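Local coordinates for sialyltransferase 0160 (Photobacterium damselae, PDB 4R84), which probably transfers sialic acid from a CMP-activated donor to an acceptor glycan, as a bacterial glycosyltransferase of the GT-B structural group, at residues L135-I138 and I139-K142; F342-E345 and Q346-Q350. All blocks are in the same frame, centred on the assembly; numbering follows the deposited sequence.

Contact 1. Residues L135-I138 and I139-K142; sequences LIHI and IQAK
His-137 and Gln-140, one helical turn apart, are joined by a water. The water lies 2.9 Å from His-137 ND1, at the ring edge and in the ring plane. It donates to Gln-140 OE1 at 2.8 Å. The two side chains cross at about a right angle, with ring and amide planes 68° apart. The direct gap from ND1 of His-137 to OE1 of Gln-140 is 4.1 Å. Gln-140 CG stands beside its own backbone N (chi1 -62°) and the chain then runs extended. This lays the amide back along the preceding turn, with NE2 of Gln-140 3.8 Å from CG2 of Ile-136. The Leu-135 and Ile-139 side chains are buried and make an apolar contact. There CD1 of Ile-139 meets the branch point CG of Leu-135 at 4.1 Å. Successive i to i+4 backbone bonds fix this spacing, among them Ala-141 N to His-137 O at 2.7 Å. Lys-142 bends away, and its NZ is hydrogen-bonded to Lys-166 O. The helix, 129-144, is the crossover of a beta-alpha-beta unit between parallel strands 106-125 and 149-154. Ile-138 and Ala-141 face those strands, touching Tyr-123 and Glu-121 on one and Arg-150 on the other. The His-137 ring meets that of Tyr-202. Leu-135 and Ile-136 pack on Phe-336, and Ile-139 on Gln-332, both of helix 330-340.

Contact 2. Residues F342-E345 and Q346-Q350; sequences FDKE and QLQQQ
An N-cap opens helix 344-353, and Asp-343 holds the cap position. Its OD1 accepts from Gln-346 N at 3.1 Å. The N-H meets OD1 from above the carboxylate, 64° out of its plane. Asp-343 CG lies opposite the backbone N (chi1 -166°), which turns the carboxylate over the first turn. CG of Asp-343 then rests 3.4 Å from CB of Gln-346. The other oxygen, OD2, shares a water with Gln-346 OE1, and the water donates to both. The two side chains cross at about a right angle, with carboxylate and amide planes 40° apart. The capping bond gives the Gln-346 N-H, in the first turn, a side-chain acceptor. The negative carboxylate probably also interacts favourably with the positive end of the helix dipole. Asp-343 is also the centre of an inverse gamma turn, which leads the chain into the helix. Regular bonding follows, with Leu-347 N on Asp-343 O and Gln-348 N on Lys-344 O.

On the buried side, CD2 of Leu-347 touches the edge of the Phe-342 ring, 3.8 Å from CZ. One face of that ring takes Lys-344 CA, 3.6 Å above its plane and offset toward the rim. Lys-344 is fully extended, and its CE passes 3.6 Å from NE2 of Gln-348. Its NZ continues to a hydrogen bond with Thr-439 O. Glu-345 and Gln-349 lie side by side on the outer surface, pointing the same way, with carboxylate and amide planes steeply turned against each other. Phe-342 packs on Leu-337 of helix 330-340 and on Val-435 and Leu-436 of helix 434-438. Leu-347 also reaches Leu-436, and Ile-427 of strand 425-427.

How the contacts relate
Contact 1 and contact 2 are both helical, but contact 1 lies within helix 129-144 and contact 2 at the start of helix 344-353. Their centres are 23 Å apart and their nearest atoms about 9 Å, without touching. Helix 330-340 bridges them, since side chains of both contacts pack on it. Contact 1 packs against strands of the mixed sheet, whereas contact 2 borders the four-stranded parallel sheet, consistent with the two Rossmann-like halves of a GT-B enzyme. The bound CMP-3F-Neu5Ac is about 14 Å from the Leu-135 side chain and about 11 Å from that of Phe-342. The calcium ion is about 9 Å from the Leu-347 side chain.

Contact 1. Residues L135-I138 and I139-K142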
# COMPACT_ATOMS: atom_id res chain seq x y z
N LEU A 135 1.90 -2.74 -3.94
CA LEU A 135 2.75 -3.61 -4.75
C LEU A 135 3.35 -4.73 -3.89
O LEU A 135 3.42 -5.88 -4.33
CB LEU A 135 3.87 -2.81 -5.42
CG LEU A 135 4.84 -3.64 -6.26
CD1 LEU A 135 4.10 -4.47 -7.33
CD2 LEU A 135 5.85 -2.70 -6.91
N ILE A 136 3.78 -4.40 -2.68
CA ILE A 136 4.28 -5.44 -1.78
C ILE A 136 3.19 -6.46 -1.50
O ILE A 136 3.42 -7.68 -1.56
CB ILE A 136 4.76 -4.85 -0.44
CG1 ILE A 136 5.92 -3.87 -0.67
CG2 ILE A 136 5.13 -6.00 0.53
CD1 ILE A 136 7.23 -4.53 -0.97
N HIS A 137 1.98 -5.97 -1.24
CA HIS A 137 0.88 -6.87 -0.95
C HIS A 137 0.58 -7.80 -2.13
O HIS A 137 0.34 -9.00 -1.95
CB HIS A 137 -0.38 -6.09 -0.58
CG HIS A 137 -1.57 -6.97 -0.36
ND1 HIS A 137 -1.80 -7.61 0.84
CD2 HIS A 137 -2.56 -7.36 -1.20
CE1 HIS A 137 -2.90 -8.34 0.73
NE2 HIS A 137 -3.38 -8.20 -0.49
N ILE A 138 0.61 -7.23 -3.34
CA ILE A 138 0.37 -8.00 -4.57
C ILE A 138 1.41 -9.10 -4.73
O ILE A 138 1.09 -10.23 -5.09
CB ILE A 138 0.38 -7.07 -5.81
CG1 ILE A 138 -0.92 -6.25 -5.85
CG2 ILE A 138 0.54 -7.86 -7.10
CD1 ILE A 138 -1.00 -5.18 -6.94
N ILE A 139 2.67 -8.78 -4.46
CA ILE A 139 3.72 -9.77 -4.62
C ILE A 139 3.51 -10.93 -3.65
O ILE A 139 3.66 -12.10 -4.03
CB ILE A 139 5.10 -9.12 -4.44
CG1 ILE A 139 5.36 -8.20 -5.63
CG2 ILE A 139 6.19 -10.19 -4.37
CD1 ILE A 139 6.53 -7.23 -5.39
N GLN A 140 3.11 -10.61 -2.42
CA GLN A 140 2.77 -11.65 -1.44
C GLN A 140 1.54 -12.43 -1.90
O GLN A 140 1.51 -13.66 -1.81
CB GLN A 140 2.48 -11.05 -0.07
CG GLN A 140 3.63 -10.28 0.60
CD GLN A 140 3.14 -9.38 1.74
OE1 GLN A 140 1.95 -9.08 1.83
NE2 GLN A 140 4.05 -8.95 2.61
N ALA A 141 0.54 -11.71 -2.36
CA ALA A 141 -0.76 -12.31 -2.68
C ALA A 141 -0.74 -13.21 -3.91
O ALA A 141 -1.57 -14.13 -4.02
CB ALA A 141 -1.82 -11.21 -2.85
N LYS A 142 0.17 -12.95 -4.84
CA LYS A 142 0.32 -13.80 -6.01
C LYS A 142 0.73 -15.21 -5.56
O LYS A 142 0.31 -16.21 -6.16
CB LYS A 142 1.34 -13.23 -7.00
CG LYS A 142 1.74 -14.22 -8.09
CD LYS A 142 0.56 -14.59 -8.97
CE LYS A 142 0.88 -15.80 -9.85
NZ LYS A 142 2.21 -15.74 -10.53
O HOH W 1 0.05 -7.45 3.03

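Contact 2. Residues F342-E345 and Q346-Q350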
# COMPACT_ATOMS: atom_id res chain seq x y z
N PHE A 342 14.39 0.80 -9.13
CA PHE A 342 15.42 1.15 -8.15
C PHE A 342 16.55 0.13 -8.12
O PHE A 342 16.32 -1.04 -7.83
CB PHE A 342 14.79 1.27 -6.76
CG PHE A 342 15.79 1.55 -5.64
CD1 PHE A 342 16.88 2.41 -5.83
CD2 PHE A 342 15.62 0.96 -4.39
CE1 PHE A 342 17.78 2.66 -4.80
CE2 PHE A 342 16.52 1.22 -3.35
CZ PHE A 342 17.60 2.07 -3.56
N ASP A 343 17.76 0.56 -8.44
CA ASP A 343 18.92 -0.32 -8.35
C ASP A 343 19.50 -0.22 -6.94
O ASP A 343 20.45 0.55 -6.70
CB ASP A 343 19.96 0.04 -9.41
CG ASP A 343 21.04 -1.05 -9.58
OD1 ASP A 343 21.24 -1.90 -8.67
OD2 ASP A 343 21.71 -1.05 -10.64
N LYS A 344 18.93 -1.00 -6.03
CA LYS A 344 19.33 -0.97 -4.62
C LYS A 344 20.77 -1.39 -4.44
O LYS A 344 21.52 -0.78 -3.67
CB LYS A 344 18.40 -1.86 -3.79
CG LYS A 344 18.86 -2.04 -2.35
CD LYS A 344 17.85 -2.83 -1.53
CE LYS A 344 18.42 -3.11 -0.14
NZ LYS A 344 17.51 -3.88 0.73
N GLU A 345 21.18 -2.44 -5.15
CA GLU A 345 22.53 -2.95 -5.07
C GLU A 345 23.55 -1.87 -5.41
O GLU A 345 24.57 -1.75 -4.75
CB GLU A 345 22.70 -4.14 -6.01
CG GLU A 345 24.10 -4.70 -6.10
CD GLU A 345 24.14 -6.01 -6.86
OE1 GLU A 345 23.08 -6.67 -6.95
OE2 GLU A 345 25.21 -6.37 -7.38
N GLN A 346 23.25 -1.07 -6.43
CA GLN A 346 24.12 0.03 -6.82
C GLN A 346 24.19 1.11 -5.73
O GLN A 346 25.27 1.60 -5.43
CB GLN A 346 23.67 0.65 -8.14
CG GLN A 346 24.58 1.76 -8.63
CD GLN A 346 24.10 2.36 -9.93
OE1 GLN A 346 22.91 2.52 -10.15
NE2 GLN A 346 25.04 2.66 -10.82
N LEU A 347 23.06 1.47 -5.15
CA LEU A 347 23.09 2.49 -4.10
C LEU A 347 23.84 1.99 -2.88
O LEU A 347 24.58 2.75 -2.24
CB LEU A 347 21.67 2.94 -3.71
CG LEU A 347 21.63 4.11 -2.71
CD1 LEU A 347 22.42 5.31 -3.26
CD2 LEU A 347 20.21 4.52 -2.37
N GLN A 348 23.68 0.70 -2.57
CA GLN A 348 24.43 0.08 -1.47
C GLN A 348 25.93 0.23 -1.73
O GLN A 348 26.70 0.57 -0.82
CB GLN A 348 24.09 -1.40 -1.31
CG GLN A 348 22.75 -1.68 -0.64
CD GLN A 348 22.42 -3.17 -0.57
OE1 GLN A 348 22.59 -3.91 -1.54
NE2 GLN A 348 21.92 -3.61 0.59
N GLN A 349 26.32 -0.03 -2.97
CA GLN A 349 27.73 0.07 -3.35
C GLN A 349 28.19 1.51 -3.26
O GLN A 349 29.31 1.78 -2.80
CB GLN A 349 27.94 -0.49 -4.76
CG GLN A 349 27.79 -2.03 -4.83
CD GLN A 349 27.77 -2.59 -6.25
OE1 GLN A 349 27.90 -1.85 -7.22
NE2 GLN A 349 27.59 -3.91 -6.36
N GLN A 350 27.34 2.44 -3.68
CA GLN A 350 27.69 3.86 -3.65
C GLN A 350 27.81 4.41 -2.22
O GLN A 350 28.70 5.21 -1.92
CB GLN A 350 26.68 4.69 -4.45
CG GLN A 350 26.75 4.41 -5.95
CD GLN A 350 25.58 4.97 -6.73
OE1 GLN A 350 24.46 5.05 -6.23
NE2 GLN A 350 25.84 5.38 -7.97
O HOH W 2 21.54 1.22 -12.29